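Long-range contact in putative acetyltransferase Sthe_0691 (Sphaerobacter thermophilus, PDB 3SHP), which is a putative acetyltransferase, probably transferring an acetyl group from acetyl-CoA to an acceptor that has not been identified: residues A[126-131]-A[160-165]. Sequence-based numbering, arbitrary orientation.
Sequences IAADEQ and DLLIYQ
An antiparallel strand pair in the central mixed sheet of this putative acetyltransferase, consistent with a GNAT-like fold, ends here, where strand 121-127 runs out into a type I turn from A127 to E130 beside strand 157-167. I126 and L162 form a hydrogen-bonded pair. I126 N points almost straight at L162 O (2.9 Å, 174° at the hydrogen), nearly along the C=O axis, whereas L162 N reaches I126 O at 2.8 Å from above the carbonyl plane. A127 and L161 follow as a non-hydrogen-bonded pair, and the ladder gains one more rung beyond the strand end, A128 N to D160 O at 2.8 Å, in the carbonyl plane. E130 N donates to A127 O, closing the turn, and E130, just before helix 131-139, sends its carboxylate back over A127 N, which meets E130 OE2 at 3.0 Å from above the carboxylate plane. The small methyl of A128, one residue past the strand, fits between D160 O (3.5 Å from A128 CB) and L162 CD1. L161, with CG anti to the backbone N (chi1 -176°), lays CD1 against I126 C at 3.7 Å; on this face its apolar branches also reach R41 and I152. On the opposite face, I126 CD1 lies 4.0 Å from Y164 CD1, approaching the ring obliquely. Buried, apolar I126 suits packing on T133, L134 and A137 of helix 131-139; Y164 adds its ring against L134 while its OH is hydrogen-bonded to E138 OE2, and L162 packs on F45 of another subunit. Salt bridges join D160 to R147 of flanking strand 143-151, D129 and E130 to R154, and E130 OE1 to K47 of a different neighbouring subunit.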
ATOM      1  N   ILE A 126     -26.926   1.389 -10.731  1.00 21.60           N
ATOM      2  CA  ILE A 126     -27.211   2.819 -10.637  1.00 21.68           C
ATOM      3  C   ILE A 126     -27.206   3.279  -9.182  1.00 22.05           C
ATOM      4  O   ILE A 126     -27.916   2.717  -8.353  1.00 22.42           O
ATOM      5  CB  ILE A 126     -28.589   3.204 -11.255  1.00 22.05           C
ATOM      6  CG1 ILE A 126     -28.764   2.606 -12.665  1.00 21.11           C
ATOM      7  CG2 ILE A 126     -28.740   4.743 -11.308  1.00 20.84           C
ATOM      8  CD1 ILE A 126     -30.184   2.753 -13.218  1.00 18.47           C
ATOM      9  N   ALA A 127     -26.417   4.303  -8.869  1.00 21.43           N
ATOM     10  CA  ALA A 127     -26.318   4.748  -7.487  1.00 21.51           C
ATOM     11  C   ALA A 127     -27.602   5.474  -7.121  1.00 22.10           C
ATOM     12  O   ALA A 127     -28.196   6.130  -7.964  1.00 22.15           O
ATOM     13  CB  ALA A 127     -25.102   5.661  -7.288  1.00 20.76           C
ATOM     14  N   ALA A 128     -28.005   5.386  -5.857  1.00 23.06           N
ATOM     15  CA  ALA A 128     -29.281   5.931  -5.448  1.00 24.14           C
ATOM     16  C   ALA A 128     -29.372   7.441  -5.609  1.00 24.83           C
ATOM     17  O   ALA A 128     -30.461   7.947  -5.641  1.00 26.04           O
ATOM     18  CB  ALA A 128     -29.653   5.496  -4.006  1.00 23.44           C
ATOM     19  N   ASP A 129     -28.251   8.160  -5.724  1.00 25.47           N
ATOM     20  CA  ASP A 129     -28.320   9.625  -5.887  1.00 26.92           C
ATOM     21  C   ASP A 129     -28.233  10.034  -7.363  1.00 27.47           C
ATOM     22  O   ASP A 129     -28.120  11.228  -7.680  1.00 27.84           O
ATOM     23  CB  ASP A 129     -27.205  10.334  -5.080  1.00 27.12           C
ATOM     24  CG  ASP A 129     -25.834   9.799  -5.413  1.00 26.71           C
ATOM     25  OD1 ASP A 129     -25.768   8.869  -6.236  1.00 26.12           O
ATOM     26  OD2 ASP A 129     -24.821  10.279  -4.857  1.00 28.42           O
ATOM     27  N   GLU A 130     -28.227   9.049  -8.258  1.00 27.55           N
ATOM     28  CA  GLU A 130     -28.156   9.362  -9.684  1.00 28.97           C
ATOM     29  C   GLU A 130     -29.542   9.577 -10.301  1.00 29.82           C
ATOM     30  O   GLU A 130     -30.033   8.761 -11.081  1.00 30.41           O
ATOM     31  CB  GLU A 130     -27.280   8.340 -10.428  1.00 28.21           C
ATOM     32  CG  GLU A 130     -25.814   8.536 -10.064  1.00 28.13           C
ATOM     33  CD  GLU A 130     -24.886   7.336 -10.336  1.00 29.45           C
ATOM     34  OE1 GLU A 130     -23.675   7.487 -10.023  1.00 28.28           O
ATOM     35  OE2 GLU A 130     -25.329   6.271 -10.853  1.00 28.84           O
ATOM     36  N   GLN A 131     -30.134  10.716  -9.949  1.00 31.42           N
ATOM     37  CA  GLN A 131     -31.545  11.048 -10.239  1.00 33.67           C
ATOM     38  C   GLN A 131     -32.000  10.811 -11.669  1.00 32.76           C
ATOM     39  O   GLN A 131     -32.973  10.108 -11.928  1.00 32.43           O
ATOM     40  CB  GLN A 131     -31.816  12.517  -9.906  1.00 34.81           C
ATOM     41  CG  GLN A 131     -32.787  12.730  -8.793  1.00 40.68           C
ATOM     42  CD  GLN A 131     -33.416  14.138  -8.828  1.00 48.24           C
ATOM     43  OE1 GLN A 131     -32.739  15.144  -9.129  1.00 49.97           O
ATOM     44  NE2 GLN A 131     -34.720  14.209  -8.520  1.00 50.64           N
ATOM     45  N   ASP A 160     -26.543   4.321  -1.441  1.00 21.93           N
ATOM     46  CA  ASP A 160     -26.790   2.950  -1.840  1.00 22.31           C
ATOM     47  C   ASP A 160     -26.432   2.766  -3.291  1.00 21.92           C
ATOM     48  O   ASP A 160     -26.613   3.666  -4.111  1.00 22.59           O
ATOM     49  CB  ASP A 160     -28.266   2.568  -1.665  1.00 22.45           C
ATOM     50  CG  ASP A 160     -28.768   2.745  -0.249  1.00 24.51           C
ATOM     51  OD1 ASP A 160     -27.972   2.953   0.691  1.00 28.22           O
ATOM     52  OD2 ASP A 160     -29.994   2.688  -0.079  1.00 26.17           O
ATOM     53  N   LEU A 161     -25.947   1.584  -3.623  1.00 21.68           N
ATOM     54  CA  LEU A 161     -25.954   1.158  -5.013  1.00 21.65           C
ATOM     55  C   LEU A 161     -27.246   0.385  -5.253  1.00 22.30           C
ATOM     56  O   LEU A 161     -27.578  -0.533  -4.487  1.00 22.93           O
ATOM     57  CB  LEU A 161     -24.767   0.252  -5.318  1.00 21.07           C
ATOM     58  CG  LEU A 161     -24.676  -0.141  -6.804  1.00 20.98           C
ATOM     59  CD1 LEU A 161     -24.541   1.132  -7.670  1.00 18.95           C
ATOM     60  CD2 LEU A 161     -23.539  -1.175  -7.085  1.00 19.69           C
ATOM     61  N   LEU A 162     -27.957   0.742  -6.316  1.00 22.26           N
ATOM     62  CA  LEU A 162     -29.182   0.063  -6.676  1.00 22.02           C
ATOM     63  C   LEU A 162     -28.924  -0.747  -7.911  1.00 22.11           C
ATOM     64  O   LEU A 162     -28.136  -0.334  -8.752  1.00 22.76           O
ATOM     65  CB  LEU A 162     -30.299   1.077  -6.948  1.00 22.19           C
ATOM     66  CG  LEU A 162     -30.629   2.050  -5.805  1.00 21.91           C
ATOM     67  CD1 LEU A 162     -31.798   2.994  -6.169  1.00 20.41           C
ATOM     68  CD2 LEU A 162     -30.948   1.249  -4.574  1.00 20.70           C
ATOM     69  N   ILE A 163     -29.574  -1.905  -8.020  1.00 22.16           N
ATOM     70  CA  ILE A 163     -29.508  -2.721  -9.228  1.00 22.22           C
ATOM     71  C   ILE A 163     -30.886  -2.753  -9.862  1.00 23.92           C
ATOM     72  O   ILE A 163     -31.855  -3.245  -9.255  1.00 24.28           O
ATOM     73  CB  ILE A 163     -29.097  -4.172  -8.936  1.00 22.04           C
ATOM     74  CG1 ILE A 163     -27.850  -4.230  -8.049  1.00 19.97           C
ATOM     75  CG2 ILE A 163     -28.939  -4.950 -10.252  1.00 20.97           C
ATOM     76  CD1 ILE A 163     -26.563  -3.746  -8.740  1.00 19.78           C
ATOM     77  N   TYR A 164     -30.970  -2.216 -11.076  1.00 25.16           N
ATOM     78  CA  TYR A 164     -32.216  -2.169 -11.824  1.00 26.22           C
ATOM     79  C   TYR A 164     -32.200  -3.307 -12.821  1.00 27.20           C
ATOM     80  O   TYR A 164     -31.154  -3.604 -13.405  1.00 27.66           O
ATOM     81  CB  TYR A 164     -32.355  -0.818 -12.560  1.00 25.93           C
ATOM     82  CG  TYR A 164     -33.051   0.231 -11.729  1.00 25.53           C
ATOM     83  CD1 TYR A 164     -32.447   0.749 -10.583  1.00 24.42           C
ATOM     84  CD2 TYR A 164     -34.313   0.703 -12.080  1.00 25.46           C
ATOM     85  CE1 TYR A 164     -33.085   1.689  -9.801  1.00 24.52           C
ATOM     86  CE2 TYR A 164     -34.967   1.671 -11.304  1.00 25.40           C
ATOM     87  CZ  TYR A 164     -34.333   2.160 -10.177  1.00 27.04           C
ATOM     88  OH  TYR A 164     -34.936   3.117  -9.390  1.00 30.30           O
ATOM     89  N   GLN A 165     -33.363  -3.926 -13.016  1.00 28.16           N
ATOM     90  CA  GLN A 165     -33.503  -5.084 -13.902  1.00 28.89           C
ATOM     91  C   GLN A 165     -34.784  -5.059 -14.702  1.00 30.47           C
ATOM     92  O   GLN A 165     -35.801  -4.509 -14.265  1.00 30.64           O
ATOM     93  CB  GLN A 165     -33.437  -6.386 -13.092  1.00 27.82           C
ATOM     94  CG  GLN A 165     -32.035  -6.669 -12.527  1.00 26.28           C
ATOM     95  CD  GLN A 165     -31.899  -8.096 -11.990  1.00 25.25           C
ATOM     96  OE1 GLN A 165     -32.470  -8.444 -10.942  1.00 25.26           O
ATOM     97  NE2 GLN A 165     -31.139  -8.922 -12.697  1.00 20.96           N
TER